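Local coordinates for protein titin (Homo sapiens, PDB 2J8H) that probably serves, through this rigid pair of immunoglobulin domains from the A-band, as a structural element of the giant elastic filament of muscle, at residues 130-141 / 173-184. Numbering follows the deposited sequence.
Sequences GKPDPVITWQKG and AGFYVVCAKNRF
Trp138 and Val178, a non-hydrogen-bonded pair on strands C and F of an I-set immunoglobulin sandwich, lie side by side and point to the same face of the sheet, toward the core. Backbone bonds at Val135-Lys181, Thr137-Cys179 and Gln139-Val177 zip these antiparallel strands, 135-140 and 174-182, together. Trp138 is the core tryptophan of strand C: Val178 CB sits 3.7 Å from the centroid of its six-membered ring, almost exactly on the ring normal. A branched valine suits this place because its CG2 also reaches the ring, 3.8 Å from Trp138 CE2. The indole NE1 donates to Thr160 OG1 on strand 159-163 of the opposing sheet.

Lys140 can be followed outward along the Tyr176 ring. Its CG is anti to the backbone N (chi1 -169°) and every later torsion is extended, which draws the chain across one ring face. CB lies 3.8 Å from Tyr176 CE2; CG makes the CH-pi contact over that face; CD passes near Tyr176 CZ, and CE comes 3.3 Å from Tyr176 OH. NZ then donates to Ala173 O, from above the carbonyl plane, and to a water that donates to Tyr176 OH. Lysine thus offers methylenes to the ring and an ammonium to the strand end, while the tyrosine hydroxyl also bonds Asp172 O, the tyrosine-corner arrangement of immunoglobulin domains.

Polar side chains suit the other face, where a second water lies between Thr137 OG1 and Gln139 OE1 and can probably bond both. At the other end, beside Pro132, which follows a cis peptide bond, asparagine suits position 182 by offering both acceptor and donor. Asn182 OD1 accepts from Phe184 N in an Asx turn and from Ala100 N; ND2 bonds Val98 O, on the interdomain strand 86-102, and Pro132 O, 2.9 Å away with an N-H...O angle of 176°, the oxygen lying in the amide plane.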
# COMPACT_ATOMS: atom_id res chain seq x y z
N GLY A 130 -9.06 -9.24 -12.90
CA GLY A 130 -7.90 -9.49 -13.74
C GLY A 130 -7.93 -8.65 -14.99
O GLY A 130 -8.95 -8.58 -15.65
N LYS A 131 -6.83 -7.99 -15.28
CA LYS A 131 -6.69 -7.22 -16.52
C LYS A 131 -5.25 -7.45 -16.93
O LYS A 131 -4.34 -7.09 -16.18
CB LYS A 131 -6.95 -5.72 -16.30
CG LYS A 131 -8.40 -5.36 -15.94
CD LYS A 131 -9.32 -5.38 -17.14
CE LYS A 131 -10.76 -5.72 -16.73
NZ LYS A 131 -11.66 -5.50 -17.88
N PRO A 132 -5.02 -8.07 -18.10
CA PRO A 132 -5.96 -8.58 -19.07
C PRO A 132 -6.98 -9.53 -18.49
O PRO A 132 -6.71 -10.20 -17.51
CB PRO A 132 -5.06 -9.32 -20.07
CG PRO A 132 -3.83 -8.63 -20.03
CD PRO A 132 -3.64 -8.24 -18.58
N ASP A 133 -8.16 -9.58 -19.10
CA ASP A 133 -9.23 -10.45 -18.62
C ASP A 133 -8.66 -11.86 -18.51
O ASP A 133 -8.00 -12.33 -19.44
CB ASP A 133 -10.44 -10.44 -19.58
CG ASP A 133 -11.13 -9.07 -19.68
OD1 ASP A 133 -10.79 -8.15 -18.91
OD2 ASP A 133 -12.03 -8.91 -20.53
N PRO A 134 -8.84 -12.51 -17.35
CA PRO A 134 -8.22 -13.80 -17.12
C PRO A 134 -8.94 -15.00 -17.76
O PRO A 134 -10.13 -14.93 -18.06
CB PRO A 134 -8.25 -13.91 -15.60
CG PRO A 134 -9.45 -13.19 -15.22
CD PRO A 134 -9.61 -12.07 -16.18
N VAL A 135 -8.17 -16.05 -18.02
CA VAL A 135 -8.73 -17.32 -18.39
C VAL A 135 -9.25 -17.97 -17.12
O VAL A 135 -8.56 -18.04 -16.12
CB VAL A 135 -7.70 -18.23 -19.02
CG1 VAL A 135 -8.31 -19.60 -19.28
CG2 VAL A 135 -7.18 -17.60 -20.35
N ILE A 136 -10.50 -18.42 -17.18
CA ILE A 136 -11.17 -19.03 -16.05
C ILE A 136 -11.30 -20.51 -16.32
O ILE A 136 -11.69 -20.91 -17.41
CB ILE A 136 -12.59 -18.46 -15.89
CG1 ILE A 136 -12.54 -16.97 -15.53
CG2 ILE A 136 -13.42 -19.29 -14.89
CD1 ILE A 136 -11.77 -16.62 -14.26
N THR A 137 -10.95 -21.33 -15.33
CA THR A 137 -11.19 -22.77 -15.43
C THR A 137 -11.82 -23.30 -14.17
O THR A 137 -11.59 -22.78 -13.09
CB THR A 137 -9.91 -23.57 -15.70
OG1 THR A 137 -9.03 -23.44 -14.60
CG2 THR A 137 -9.22 -23.11 -16.96
N TRP A 138 -12.62 -24.34 -14.32
CA TRP A 138 -13.24 -25.04 -13.19
C TRP A 138 -12.86 -26.50 -13.24
O TRP A 138 -12.73 -27.09 -14.32
CB TRP A 138 -14.77 -24.96 -13.26
CG TRP A 138 -15.38 -23.69 -12.88
CD1 TRP A 138 -15.62 -22.62 -13.69
CD2 TRP A 138 -15.87 -23.35 -11.59
NE1 TRP A 138 -16.24 -21.63 -12.97
CE2 TRP A 138 -16.41 -22.06 -11.68
CE3 TRP A 138 -15.95 -24.02 -10.38
CZ2 TRP A 138 -16.98 -21.42 -10.59
CZ3 TRP A 138 -16.51 -23.39 -9.31
CH2 TRP A 138 -17.02 -22.10 -9.42
N GLN A 139 -12.68 -27.09 -12.06
CA GLN A 139 -12.36 -28.50 -11.92
C GLN A 139 -13.17 -29.08 -10.76
O GLN A 139 -13.47 -28.38 -9.81
CB GLN A 139 -10.89 -28.73 -11.50
CG GLN A 139 -9.81 -28.07 -12.30
CD GLN A 139 -8.53 -27.79 -11.45
OE1 GLN A 139 -7.88 -26.74 -11.62
NE2 GLN A 139 -8.19 -28.73 -10.53
N LYS A 140 -13.47 -30.38 -10.82
CA LYS A 140 -13.93 -31.11 -9.64
C LYS A 140 -12.85 -32.12 -9.34
O LYS A 140 -12.61 -33.04 -10.12
CB LYS A 140 -15.26 -31.82 -9.84
CG LYS A 140 -15.83 -32.35 -8.54
CD LYS A 140 -17.10 -33.16 -8.75
CE LYS A 140 -17.69 -33.56 -7.41
NZ LYS A 140 -18.92 -34.37 -7.54
N GLY A 141 -12.19 -31.93 -8.20
CA GLY A 141 -10.99 -32.70 -7.90
C GLY A 141 -9.96 -32.42 -8.99
O GLY A 141 -9.60 -31.24 -9.24
N ALA A 173 -21.90 -33.41 -4.69
CA ALA A 173 -21.12 -33.09 -3.53
C ALA A 173 -19.65 -33.27 -3.84
O ALA A 173 -19.26 -34.21 -4.56
CB ALA A 173 -21.52 -33.99 -2.37
N GLY A 174 -18.83 -32.39 -3.30
CA GLY A 174 -17.40 -32.51 -3.45
C GLY A 174 -16.73 -31.16 -3.48
O GLY A 174 -17.32 -30.17 -3.06
N PHE A 175 -15.51 -31.13 -3.99
CA PHE A 175 -14.65 -29.96 -3.94
C PHE A 175 -14.42 -29.45 -5.34
O PHE A 175 -13.89 -30.17 -6.19
CB PHE A 175 -13.32 -30.32 -3.30
CG PHE A 175 -13.44 -30.74 -1.86
CD1 PHE A 175 -13.59 -32.07 -1.53
CD2 PHE A 175 -13.41 -29.80 -0.85
CE1 PHE A 175 -13.71 -32.47 -0.19
CE2 PHE A 175 -13.52 -30.18 0.48
CZ PHE A 175 -13.67 -31.52 0.81
N TYR A 176 -14.85 -28.22 -5.60
CA TYR A 176 -14.74 -27.63 -6.92
C TYR A 176 -13.65 -26.56 -6.85
O TYR A 176 -13.59 -25.79 -5.89
CB TYR A 176 -16.09 -27.05 -7.34
CG TYR A 176 -17.13 -28.13 -7.56
CD1 TYR A 176 -17.88 -28.64 -6.51
CD2 TYR A 176 -17.32 -28.68 -8.81
CE1 TYR A 176 -18.80 -29.67 -6.70
CE2 TYR A 176 -18.26 -29.69 -9.03
CZ TYR A 176 -18.99 -30.19 -7.98
OH TYR A 176 -19.90 -31.19 -8.21
N VAL A 177 -12.76 -26.56 -7.84
CA VAL A 177 -11.66 -25.63 -7.88
C VAL A 177 -11.88 -24.68 -9.05
O VAL A 177 -12.10 -25.12 -10.17
CB VAL A 177 -10.33 -26.37 -8.03
CG1 VAL A 177 -9.18 -25.38 -8.11
CG2 VAL A 177 -10.13 -27.35 -6.86
N VAL A 178 -11.86 -23.38 -8.77
CA VAL A 178 -11.97 -22.35 -9.81
C VAL A 178 -10.63 -21.61 -9.85
O VAL A 178 -10.01 -21.32 -8.79
CB VAL A 178 -13.12 -21.37 -9.54
CG1 VAL A 178 -13.01 -20.75 -8.16
CG2 VAL A 178 -13.21 -20.30 -10.66
N CYS A 179 -10.16 -21.34 -11.06
CA CYS A 179 -8.85 -20.76 -11.24
C CYS A 179 -8.94 -19.64 -12.26
O CYS A 179 -9.64 -19.78 -13.25
CB CYS A 179 -7.90 -21.86 -11.66
SG CYS A 179 -6.17 -21.38 -11.95
N ALA A 180 -8.27 -18.52 -11.98
CA ALA A 180 -8.16 -17.39 -12.89
C ALA A 180 -6.68 -17.19 -13.18
O ALA A 180 -5.87 -17.16 -12.25
CB ALA A 180 -8.77 -16.12 -12.28
N LYS A 181 -6.34 -17.06 -14.47
CA LYS A 181 -4.96 -16.85 -14.92
C LYS A 181 -4.89 -15.69 -15.90
O LYS A 181 -5.68 -15.62 -16.85
CB LYS A 181 -4.42 -18.08 -15.68
CG LYS A 181 -4.48 -19.41 -14.97
CD LYS A 181 -4.59 -20.59 -15.97
CE LYS A 181 -4.56 -21.96 -15.26
NZ LYS A 181 -5.76 -22.28 -14.43
N ASN A 182 -3.93 -14.80 -15.69
CA ASN A 182 -3.47 -13.91 -16.76
C ASN A 182 -1.97 -13.74 -16.65
O ASN A 182 -1.32 -14.47 -15.89
CB ASN A 182 -4.24 -12.57 -16.78
CG ASN A 182 -3.98 -11.71 -15.57
OD1 ASN A 182 -3.12 -11.98 -14.74
ND2 ASN A 182 -4.76 -10.63 -15.47
N ARG A 183 -1.43 -12.79 -17.41
CA ARG A 183 0.01 -12.60 -17.44
C ARG A 183 0.60 -12.14 -16.12
O ARG A 183 1.80 -12.26 -15.92
CB ARG A 183 0.40 -11.61 -18.58
CG ARG A 183 -0.11 -10.17 -18.37
CD ARG A 183 0.35 -9.24 -19.49
NE ARG A 183 -0.19 -9.65 -20.79
CZ ARG A 183 -0.07 -8.93 -21.90
NH1 ARG A 183 0.58 -7.77 -21.89
NH2 ARG A 183 -0.59 -9.39 -23.04
N PHE A 184 -0.21 -11.61 -15.22
CA PHE A 184 0.29 -11.09 -13.96
C PHE A 184 0.11 -12.07 -12.81
O PHE A 184 0.43 -11.74 -11.66
CB PHE A 184 -0.36 -9.74 -13.65
CG PHE A 184 -0.10 -8.71 -14.72
CD1 PHE A 184 1.19 -8.24 -14.93
CD2 PHE A 184 -1.11 -8.26 -15.54
CE1 PHE A 184 1.47 -7.31 -15.93
CE2 PHE A 184 -0.84 -7.33 -16.53
CZ PHE A 184 0.45 -6.86 -16.72
O HOH W 1 -7.77 -20.56 -15.39
O HOH W 2 -9.74 -24.99 -12.19
O HOH W 3 -20.42 -33.72 -9.92